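Local coordinates for endo-beta-1,4-glucanase (Bacillus licheniformis, PDB 2JEN) that hydrolyses the beta-1,4-linked glucan backbone of xyloglucan, a plant cell-wall polysaccharide, as a family 12 glycoside hydrolase, at the GLC/BGC/XYS site and the interface of chains A and C. Sequence-based numbering; all coordinates share one arbitrary frame. Chains: chain A/B/C, Endo-beta-1,4-glucanase.

Contact 1 is the substrate cleft of chain A, occupied by a xylose-branched glucan. Contact 2 is a two-fold patch where chains A and C meet near their N-terminal ends. The centres of their C-alpha atoms are about 20 Å apart. They share no residue, but they are joined through one short loop. A:Ser36 of contact 1 and A:Asp37 of contact 2 are neighbours between strands 30-32 and 38-41. Chain B also approaches the cleft, through B:Asp56. Chains B and C therefore both pack near this end of chain A. These meetings may be specific to the crystal.

Contact 1: the GLC/BGC/XYS site. Residues chain A 36, 49-53, 86, 89, 97-98, 137, 139, 148, 157, 189, 191, 197, 199, 243; chain B 56. With GLC (alpha-D-glucopyranose), chain D; GLC (alpha-D-glucopyranose), chain E; BGC (beta-D-glucopyranose), chain F; BGC (beta-D-glucopyranose), chain G; XYS (alpha-D-xylopyranose), chain H; XYS (alpha-D-xylopyranose), chain I.
This is the sugar-binding cleft of the family 12 beta-jelly roll. Four linked glucose units run from GLC (chain D) to BGC (chain G). XYS (chain I) branches from O6 of GLC (chain E), and XYS (chain H) from O6 of BGC (chain F). BGC (chain G) and XYS (chain I) are poorly ordered. GLC (chain D) is fully buried but partly occupied. Its O6 hydroxyl donates to A:Glu243 OE2 (2.8 Å) on the anti lone pair. A:Glu243 is the family's acid/base residue. The same OE2 is 2.8 Å from the ring oxygen O5 of GLC (chain D), a pairing that a protonated carboxyl would ease. A:Trp53 NE1 gives its N-H to this O6, tilted 22° from the ring plane. C6 lies over the face of A:Tyr89. A:Trp197 NE1 points at O2 of GLC (chain D) at 3.1 Å, in the plane of its indole. The chain then passes between tryptophans. C1 of GLC (chain E) sits over the five-membered ring of A:Trp53, 3.7 Å from its centroid. A:Trp53 CG takes the crowded position between backbone N and carbonyl carbon (chi1 69°). A:Trp98 carries C3 of BGC (chain F) on its face. A:His97 is held between A:Phe49 and A:Trp98, and its NE2 bonds O3 of GLC (chain E) at 2.8 Å. A:Asn51 ND2 reaches O2 of the same sugar near its amide plane. XYS (chain H) is read through O4: A:Ser36 OG bonds it at 2.8 Å, and A:Val52 N donates almost straight to it (3.0 Å, 172° at the hydrogen).

Contact 2: the interface of chains A and C. Residues chain A 30-34, 37, 39; chain C 30-34, 37, 39.
Two N-terminal strands, 30-32 of chain A and 30-32 of chain C, face each other across a two-fold axis, so every contact has a twin. The direct polar contacts centre on A:Ser32. Its OG is anti to the backbone N (chi1 -159°), which turns the hydroxyl towards chain C. There it accepts the backbone N-H of C:Ser31 at 2.8 Å between N and OG, nearly straight at 160°. The hydroxyl of A:Ser32 has a second partner within its own chain. OG donates to A:Asp37 OD2 at 2.5 Å, from above the carboxylate plane. The same OD2 takes the backbone N-H of A:Asn34, so two bonds grip it. The carboxylate is a second-shell group that orients the hydroxyl and would be expected to polarise it as an acceptor. An alanine in place of A:Ser32 would lack this hydroxyl and would probably cost C:Ser31 N its acceptor and loosen A:Asp37. Apolar contact is slight: A:Leu39 CD2 touches C:Ala30 CB at 3.8 Å. Near the axis the carbonyl oxygens A:Ser31 O and C:Ser31 O approach to 3.1 Å; both can only accept, so this is a close contact without a bond, probably mildly repulsive. Water sits beside it. Water 4 bonds both A:Ser31 O and A:Ser31 OG, and also C:Ser33 N, where the distance from N to the water oxygen is 2.9 Å.

Contact 1: the GLC/BGC/XYS site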
loop_
_atom_site.group_PDB
_atom_site.type_symbol
_atom_site.label_atom_id
_atom_site.label_comp_id
_atom_site.label_asym_id
_atom_site.label_seq_id
_atom_site.Cartn_x
_atom_site.Cartn_y
_atom_site.Cartn_z
ATOM N N SER A 36 9.673 9.989 11.087
ATOM C CA SER A 36 10.653 11.080 11.172
ATOM C C SER A 36 11.049 11.658 9.833
ATOM O O SER A 36 11.972 12.464 9.762
ATOM C CB SER A 36 11.880 10.653 11.967
ATOM O OG SER A 36 11.517 10.312 13.283
ATOM N N PHE A 49 7.183 17.523 9.607
ATOM C CA PHE A 49 7.865 16.432 10.302
ATOM C C PHE A 49 6.897 15.294 10.630
ATOM O O PHE A 49 5.875 15.501 11.290
ATOM C CB PHE A 49 8.448 17.005 11.609
ATOM C CG PHE A 49 9.329 16.067 12.407
ATOM C CD1 PHE A 49 10.188 15.164 11.803
ATOM C CD2 PHE A 49 9.343 16.165 13.776
ATOM C CE1 PHE A 49 11.015 14.346 12.570
ATOM C CE2 PHE A 49 10.151 15.327 14.526
ATOM C CZ PHE A 49 10.984 14.439 13.931
ATOM N N ASN A 50 7.202 14.095 10.130
ATOM C CA ASN A 50 6.352 12.925 10.329
ATOM C C ASN A 50 6.677 12.324 11.684
ATOM O O ASN A 50 7.243 11.223 11.818
ATOM C CB ASN A 50 6.517 11.920 9.182
ATOM C CG ASN A 50 5.308 11.041 9.029
ATOM O OD1 ASN A 50 4.205 11.442 9.432
ATOM N ND2 ASN A 50 5.439 9.921 8.347
ATOM N N ASN A 51 6.307 13.069 12.736
ATOM C CA ASN A 51 6.681 12.765 14.121
ATOM C C ASN A 51 5.735 11.739 14.705
ATOM O O ASN A 51 4.553 12.025 14.857
ATOM C CB ASN A 51 6.642 14.064 14.933
ATOM C CG ASN A 51 6.999 13.900 16.374
ATOM O OD1 ASN A 51 6.969 12.825 16.904
ATOM N ND2 ASN A 51 7.314 15.013 17.014
ATOM N N VAL A 52 6.262 10.541 14.985
ATOM C CA VAL A 52 5.494 9.430 15.494
ATOM C C VAL A 52 6.038 8.977 16.853
ATOM O O VAL A 52 6.140 7.782 17.129
ATOM C CB VAL A 52 5.404 8.276 14.477
ATOM C CG1 VAL A 52 4.641 8.755 13.241
ATOM C CG2 VAL A 52 6.772 7.713 14.062
ATOM N N TRP A 53 6.294 9.940 17.746
ATOM C CA TRP A 53 7.048 9.660 18.946
ATOM C C TRP A 53 6.392 8.673 19.909
ATOM O O TRP A 53 7.085 8.036 20.706
ATOM C CB TRP A 53 7.359 10.929 19.711
ATOM C CG TRP A 53 6.242 11.664 20.369
ATOM C CD1 TRP A 53 5.478 12.677 19.831
ATOM C CD2 TRP A 53 5.814 11.530 21.727
ATOM N NE1 TRP A 53 4.612 13.163 20.783
ATOM C CE2 TRP A 53 4.817 12.488 21.944
ATOM C CE3 TRP A 53 6.230 10.725 22.788
ATOM C CZ2 TRP A 53 4.194 12.655 23.175
ATOM C CZ3 TRP A 53 5.596 10.875 24.017
ATOM C CH2 TRP A 53 4.580 11.827 24.180
ATOM N N VAL A 86 -0.455 10.068 23.755
ATOM C CA VAL A 86 -0.209 10.687 22.461
ATOM C C VAL A 86 0.577 9.709 21.581
ATOM O O VAL A 86 1.636 9.245 21.995
ATOM C CB VAL A 86 0.575 12.007 22.617
ATOM C CG1 VAL A 86 0.949 12.574 21.242
ATOM C CG2 VAL A 86 -0.229 13.038 23.410
ATOM N N TYR A 89 2.719 13.394 16.726
ATOM C CA TYR A 89 2.538 14.832 16.607
ATOM C C TYR A 89 3.070 15.260 15.239
ATOM O O TYR A 89 4.069 15.983 15.140
ATOM C CB TYR A 89 3.263 15.542 17.738
ATOM C CG TYR A 89 3.147 17.067 17.777
ATOM C CD1 TYR A 89 1.910 17.713 17.845
ATOM C CD2 TYR A 89 4.267 17.873 17.710
ATOM C CE1 TYR A 89 1.803 19.095 17.943
ATOM C CE2 TYR A 89 4.177 19.254 17.792
ATOM C CZ TYR A 89 2.939 19.861 17.833
ATOM O OH TYR A 89 2.883 21.229 17.948
ATOM N N HIS A 97 14.469 20.768 17.008
ATOM C CA HIS A 97 13.655 19.650 17.491
ATOM C C HIS A 97 14.532 18.417 17.667
ATOM O O HIS A 97 14.637 17.572 16.787
ATOM C CB HIS A 97 12.480 19.321 16.574
ATOM C CG HIS A 97 11.545 18.336 17.197
ATOM N ND1 HIS A 97 10.439 18.736 17.915
ATOM C CD2 HIS A 97 11.621 16.989 17.317
ATOM C CE1 HIS A 97 9.861 17.659 18.426
ATOM N NE2 HIS A 97 10.559 16.585 18.080
ATOM N N TRP A 98 15.225 18.344 18.799
ATOM C CA TRP A 98 16.221 17.300 19.044
ATOM C C TRP A 98 17.126 17.154 17.819
ATOM O O TRP A 98 17.401 16.060 17.335
ATOM C CB TRP A 98 15.542 15.994 19.445
ATOM C CG TRP A 98 15.084 16.004 20.891
ATOM C CD1 TRP A 98 15.805 15.555 21.961
ATOM C CD2 TRP A 98 13.845 16.479 21.420
ATOM N NE1 TRP A 98 15.082 15.705 23.108
ATOM C CE2 TRP A 98 13.881 16.282 22.814
ATOM C CE3 TRP A 98 12.719 17.067 20.863
ATOM C CZ2 TRP A 98 12.832 16.636 23.638
ATOM C CZ3 TRP A 98 11.694 17.435 21.689
ATOM C CH2 TRP A 98 11.763 17.221 23.064
ATOM N N ASP A 137 3.406 23.967 19.826
ATOM C CA ASP A 137 4.334 23.435 20.842
ATOM C C ASP A 137 5.593 24.259 20.768
ATOM O O ASP A 137 6.245 24.329 19.709
ATOM C CB ASP A 137 4.636 21.955 20.591
ATOM C CG ASP A 137 5.080 21.186 21.811
ATOM O OD1 ASP A 137 4.738 21.525 22.959
ATOM O OD2 ASP A 137 5.726 20.160 21.640
ATOM N N TRP A 139 9.221 25.162 22.541
ATOM C CA TRP A 139 10.238 24.581 23.390
ATOM C C TRP A 139 11.199 25.646 23.866
ATOM O O TRP A 139 11.599 26.514 23.084
ATOM C CB TRP A 139 11.026 23.518 22.649
ATOM C CG TRP A 139 10.263 22.305 22.318
ATOM C CD1 TRP A 139 9.891 21.862 21.066
ATOM C CD2 TRP A 139 9.807 21.320 23.252
ATOM N NE1 TRP A 139 9.218 20.671 21.188
ATOM C CE2 TRP A 139 9.164 20.315 22.524
ATOM C CE3 TRP A 139 9.887 21.190 24.638
ATOM C CZ2 TRP A 139 8.624 19.214 23.128
ATOM C CZ3 TRP A 139 9.358 20.085 25.227
ATOM C CH2 TRP A 139 8.737 19.101 24.489
ATOM N N TRP A 148 21.202 17.632 19.746
ATOM C CA TRP A 148 20.297 16.519 19.509
ATOM C C TRP A 148 19.863 15.823 20.799
ATOM O O TRP A 148 18.859 15.115 20.810
ATOM C CB TRP A 148 20.929 15.497 18.551
ATOM C CG TRP A 148 22.137 14.867 19.093
ATOM C CD1 TRP A 148 23.405 15.327 18.976
ATOM C CD2 TRP A 148 22.206 13.680 19.878
ATOM N NE1 TRP A 148 24.275 14.483 19.618
ATOM C CE2 TRP A 148 23.558 13.473 20.197
ATOM C CE3 TRP A 148 21.260 12.777 20.354
ATOM C CZ2 TRP A 148 23.984 12.386 20.954
ATOM C CZ3 TRP A 148 21.692 11.691 21.097
ATOM C CH2 TRP A 148 23.026 11.519 21.393
ATOM N N MET A 157 2.216 24.962 25.212
ATOM C CA MET A 157 1.299 24.504 24.197
ATOM C C MET A 157 0.138 25.478 24.065
ATOM O O MET A 157 -0.381 25.998 25.066
ATOM C CB MET A 157 0.735 23.143 24.554
ATOM C CG MET A 157 1.766 22.114 24.829
ATOM S SD MET A 157 1.070 20.466 24.765
ATOM C CE MET A 157 1.011 20.176 22.985
ATOM N N ILE A 189 6.486 17.190 32.833
ATOM C CA ILE A 189 6.734 15.954 32.077
ATOM C C ILE A 189 8.080 15.398 32.518
ATOM O O ILE A 189 9.124 16.002 32.301
ATOM C CB ILE A 189 6.753 16.248 30.551
ATOM C CG1 ILE A 189 5.476 16.965 30.126
ATOM C CG2 ILE A 189 7.005 14.927 29.795
ATOM C CD1 ILE A 189 4.223 16.183 30.358
ATOM N N ALA A 191 10.961 13.051 31.777
ATOM C CA ALA A 191 11.620 12.404 30.631
ATOM C C ALA A 191 12.758 11.467 31.024
ATOM O O ALA A 191 13.528 11.035 30.156
ATOM C CB ALA A 191 12.127 13.466 29.647
ATOM N N TRP A 197 10.517 18.603 31.802
ATOM C CA TRP A 197 10.171 19.985 31.560
ATOM C C TRP A 197 8.818 20.349 32.141
ATOM O O TRP A 197 7.900 19.559 32.160
ATOM C CB TRP A 197 10.215 20.313 30.062
ATOM C CG TRP A 197 9.608 19.265 29.171
ATOM C CD1 TRP A 197 8.314 19.163 28.734
ATOM C CD2 TRP A 197 10.312 18.186 28.571
ATOM N NE1 TRP A 197 8.183 18.063 27.938
ATOM C CE2 TRP A 197 9.392 17.439 27.836
ATOM C CE3 TRP A 197 11.626 17.748 28.644
ATOM C CZ2 TRP A 197 9.758 16.275 27.138
ATOM C CZ3 TRP A 197 12.001 16.605 27.946
ATOM C CH2 TRP A 197 11.057 15.882 27.206
ATOM N N VAL A 199 5.260 21.983 31.645
ATOM C CA VAL A 199 4.393 22.123 30.488
ATOM C C VAL A 199 3.237 23.045 30.882
ATOM O O VAL A 199 2.485 22.781 31.829
ATOM C CB VAL A 199 3.936 20.751 29.917
ATOM C CG1 VAL A 199 3.271 19.849 30.957
ATOM C CG2 VAL A 199 3.066 20.983 28.653
ATOM N N GLU A 243 -1.601 16.603 17.898
ATOM C CA GLU A 243 -1.374 15.401 18.708
ATOM C C GLU A 243 -2.542 14.494 18.466
ATOM O O GLU A 243 -3.701 14.911 18.569
ATOM C CB GLU A 243 -1.289 15.699 20.199
ATOM C CG GLU A 243 -0.098 16.555 20.612
ATOM C CD GLU A 243 0.034 16.708 22.106
ATOM O OE1 GLU A 243 -0.860 17.275 22.733
ATOM O OE2 GLU A 243 1.047 16.245 22.664
ATOM N N ASP B 56 15.825 5.974 11.693
ATOM C CA ASP B 56 15.330 7.353 11.895
ATOM C C ASP B 56 15.688 8.323 10.768
ATOM O O ASP B 56 14.911 9.252 10.483
ATOM C CB ASP B 56 15.839 7.969 13.230
ATOM C CG ASP B 56 15.268 7.323 14.474
ATOM O OD1 ASP B 56 14.258 6.590 14.418
ATOM O OD2 ASP B 56 15.903 7.574 15.522
HETATM C C1 GLC D . 3.740 18.166 24.956
HETATM C C2 GLC D . 4.799 17.250 25.566
HETATM C C3 GLC D . 5.960 17.159 24.612
HETATM C C4 GLC D . 5.467 16.546 23.305
HETATM C C5 GLC D . 4.380 17.501 22.792
HETATM C C6 GLC D . 3.863 17.175 21.386
HETATM O O1 GLC D . 2.641 18.370 25.799
HETATM O O2 GLC D . 5.359 17.689 26.783
HETATM O O3 GLC D . 6.972 16.445 25.325
HETATM O O4 GLC D . 6.505 16.506 22.351
HETATM O O5 GLC D . 3.325 17.546 23.742
HETATM O O6 GLC D . 3.399 15.845 21.291
HETATM C C1 GLC E . 7.252 15.275 22.257
HETATM C C2 GLC E . 8.116 15.434 21.021
HETATM C C3 GLC E . 8.945 14.196 20.786
HETATM C C4 GLC E . 9.745 13.919 22.058
HETATM C C5 GLC E . 8.782 13.767 23.248
HETATM C C6 GLC E . 9.603 13.625 24.538
HETATM O O2 GLC E . 7.364 15.763 19.853
HETATM O O3 GLC E . 9.729 14.378 19.595
HETATM O O4 GLC E . 10.485 12.737 21.962
HETATM O O5 GLC E . 8.062 14.975 23.395
HETATM O O6 GLC E . 9.505 12.317 25.056
HETATM C C2 BGC F . 12.795 12.005 22.297
HETATM C C3 BGC F . 14.186 12.203 21.684
HETATM C C4 BGC F . 14.156 12.080 20.173
HETATM C C5 BGC F . 13.080 12.958 19.563
HETATM C C6 BGC F . 12.828 12.729 18.054
HETATM C C1 BGC F . 11.851 12.945 21.602
HETATM O O2 BGC F . 12.759 12.308 23.691
HETATM O O3 BGC F . 15.096 11.234 22.193
HETATM O O4 BGC F . 15.394 12.574 19.687
HETATM O O5 BGC F . 11.873 12.707 20.235
HETATM O O6 BGC F . 12.645 11.332 17.733
HETATM C C2 BGC G . 17.218 12.478 18.158
HETATM C C3 BGC G . 18.240 11.565 17.486
HETATM C C4 BGC G . 18.847 10.587 18.483
HETATM C C5 BGC G . 17.740 9.844 19.214
HETATM C C6 BGC G . 18.293 8.819 20.209
HETATM C C1 BGC G . 16.227 11.649 18.976
HETATM O O2 BGC G . 16.543 13.279 17.186
HETATM O O3 BGC G . 19.281 12.331 16.915
HETATM O O4 BGC G . 19.707 9.691 17.791
HETATM O O5 BGC G . 16.911 10.787 19.872
HETATM O O6 BGC G . 18.604 9.443 21.439
HETATM C C1 XYS H . 11.428 10.716 18.241
HETATM C C2 XYS H . 11.339 9.291 17.708
HETATM C C3 XYS H . 10.851 9.263 16.255
HETATM C C4 XYS H . 9.651 10.208 16.127
HETATM C C5 XYS H . 9.884 11.617 16.691
HETATM O O2 XYS H . 12.644 8.693 17.773
HETATM O O3 XYS H . 10.489 7.956 15.761
HETATM O O4 XYS H . 9.204 10.240 14.797
HETATM O O5 XYS H . 10.303 11.499 18.005
HETATM C C1 XYS I . 10.096 12.186 26.386
HETATM C C2 XYS I . 10.435 10.753 26.584
HETATM C C3 XYS I . 9.137 9.964 26.558
HETATM C C4 XYS I . 8.185 10.459 27.637
HETATM C C5 XYS I . 8.000 11.963 27.476
HETATM O O2 XYS I . 11.224 10.309 25.498
HETATM O O3 XYS I . 9.420 8.582 26.698
HETATM O O4 XYS I . 6.958 9.791 27.451
HETATM O O5 XYS I . 9.287 12.572 27.405
HETATM O O HOH W 1 7.166 18.652 19.853
HETATM O O HOH W 2 12.130 7.534 13.657
HETATM O O HOH W 3 14.519 14.921 15.678
#

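Contact 2: the interface of chains A and C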
loop_
_atom_site.group_PDB
_atom_site.type_symbol
_atom_site.label_atom_id
_atom_site.label_comp_id
_atom_site.label_asym_id
_atom_site.label_seq_id
_atom_site.Cartn_x
_atom_site.Cartn_y
_atom_site.Cartn_z
ATOM N N ALA A 30 5.338 16.980 -2.926
ATOM C CA ALA A 30 5.853 15.741 -2.375
ATOM C C ALA A 30 5.044 15.279 -1.176
ATOM O O ALA A 30 4.367 16.089 -0.534
ATOM C CB ALA A 30 7.324 15.848 -2.027
ATOM N N SER A 31 5.097 13.974 -0.893
ATOM C CA SER A 31 4.361 13.345 0.201
ATOM C C SER A 31 5.056 12.073 0.733
ATOM O O SER A 31 5.329 11.115 -0.012
ATOM C CB SER A 31 2.922 13.060 -0.207
ATOM O OG SER A 31 2.841 12.095 -1.226
ATOM N N SER A 32 5.372 12.071 2.022
ATOM C CA SER A 32 6.254 11.062 2.569
ATOM C C SER A 32 5.602 10.384 3.764
ATOM O O SER A 32 4.754 10.998 4.424
ATOM C CB SER A 32 7.609 11.689 2.904
ATOM O OG SER A 32 8.650 10.730 2.979
ATOM N N SER A 33 6.003 9.140 4.063
ATOM C CA SER A 33 5.231 8.335 4.990
ATOM C C SER A 33 6.016 7.552 6.025
ATOM O O SER A 33 5.409 6.870 6.852
ATOM C CB SER A 33 4.334 7.383 4.225
ATOM O OG SER A 33 3.485 8.101 3.339
ATOM N N ASN A 34 7.335 7.642 6.042
ATOM C CA ASN A 34 8.113 6.918 7.038
ATOM C C ASN A 34 8.322 7.750 8.298
ATOM O O ASN A 34 8.275 8.980 8.274
ATOM C CB ASN A 34 9.470 6.435 6.489
ATOM C CG ASN A 34 9.361 5.374 5.417
ATOM O OD1 ASN A 34 9.643 5.660 4.284
ATOM N ND2 ASN A 34 8.920 4.201 5.735
ATOM N N ASP A 37 10.319 11.333 8.761
ATOM C CA ASP A 37 10.545 12.029 7.487
ATOM C C ASP A 37 10.338 13.533 7.626
ATOM O O ASP A 37 9.544 13.993 8.444
ATOM C CB ASP A 37 9.671 11.465 6.379
ATOM C CG ASP A 37 10.072 10.056 5.924
ATOM O OD1 ASP A 37 11.116 9.531 6.359
ATOM O OD2 ASP A 37 9.336 9.492 5.065
ATOM N N LEU A 39 9.870 17.194 5.255
ATOM C CA LEU A 39 9.690 17.961 4.048
ATOM C C LEU A 39 9.976 19.425 4.334
ATOM O O LEU A 39 9.161 20.153 4.926
ATOM C CB LEU A 39 8.286 17.816 3.439
ATOM C CG LEU A 39 7.921 16.413 2.950
ATOM C CD1 LEU A 39 6.463 16.315 2.535
ATOM C CD2 LEU A 39 8.825 15.980 1.780
ATOM N N ALA C 30 13.266 11.845 3.019
ATOM C CA ALA C 30 11.926 11.807 2.465
ATOM C C ALA C 30 11.841 10.884 1.261
ATOM O O ALA C 30 12.860 10.604 0.620
ATOM C CB ALA C 30 11.418 13.192 2.121
ATOM N N SER C 31 10.632 10.396 0.972
ATOM C CA SER C 31 10.364 9.471 -0.127
ATOM C C SER C 31 8.921 9.583 -0.663
ATOM O O SER C 31 7.933 9.434 0.078
ATOM C CB SER C 31 10.697 8.041 0.276
ATOM O OG SER C 31 9.847 7.565 1.290
ATOM N N SER C 32 8.792 9.876 -1.951
ATOM C CA SER C 32 7.512 10.267 -2.500
ATOM C C SER C 32 7.166 9.399 -3.700
ATOM O O SER C 32 8.076 8.882 -4.359
ATOM C CB SER C 32 7.526 11.762 -2.828
ATOM O OG SER C 32 6.223 12.316 -2.904
ATOM N N SER C 33 5.868 9.253 -4.004
ATOM C CA SER C 33 5.455 8.223 -4.937
ATOM C C SER C 33 4.421 8.620 -5.973
ATOM O O SER C 33 4.053 7.790 -6.804
ATOM C CB SER C 33 4.955 7.010 -4.178
ATOM O OG SER C 33 5.956 6.528 -3.291
ATOM N N ASN C 34 3.960 9.859 -5.986
ATOM C CA ASN C 34 2.983 10.274 -6.982
ATOM C C ASN C 34 3.658 10.813 -8.238
ATOM O O ASN C 34 4.799 11.277 -8.209
ATOM C CB ASN C 34 1.982 11.309 -6.431
ATOM C CG ASN C 34 1.057 10.768 -5.364
ATOM O OD1 ASN C 34 1.198 11.138 -4.229
ATOM N ND2 ASN C 34 0.171 9.885 -5.689
ATOM N N ASP C 37 6.103 14.111 -8.678
ATOM C CA ASP C 37 6.639 14.598 -7.401
ATOM C C ASP C 37 8.096 15.030 -7.533
ATOM O O ASP C 37 8.845 14.499 -8.352
ATOM C CB ASP C 37 6.483 13.564 -6.298
ATOM C CG ASP C 37 5.032 13.347 -5.848
ATOM O OD1 ASP C 37 4.125 14.084 -6.282
ATOM O OD2 ASP C 37 4.818 12.440 -4.994
ATOM N N LEU C 39 11.617 16.099 -5.147
ATOM C CA LEU C 39 12.387 16.246 -3.937
ATOM C C LEU C 39 13.605 17.111 -4.216
ATOM O O LEU C 39 14.605 16.671 -4.807
ATOM C CB LEU C 39 12.831 14.904 -3.333
ATOM C CG LEU C 39 11.702 13.991 -2.852
ATOM C CD1 LEU C 39 12.212 12.621 -2.442
ATOM C CD2 LEU C 39 10.932 14.631 -1.681
HETATM O O HOH W 4 3.946 9.687 -1.907
HETATM O O HOH W 5 7.196 7.577 1.963
#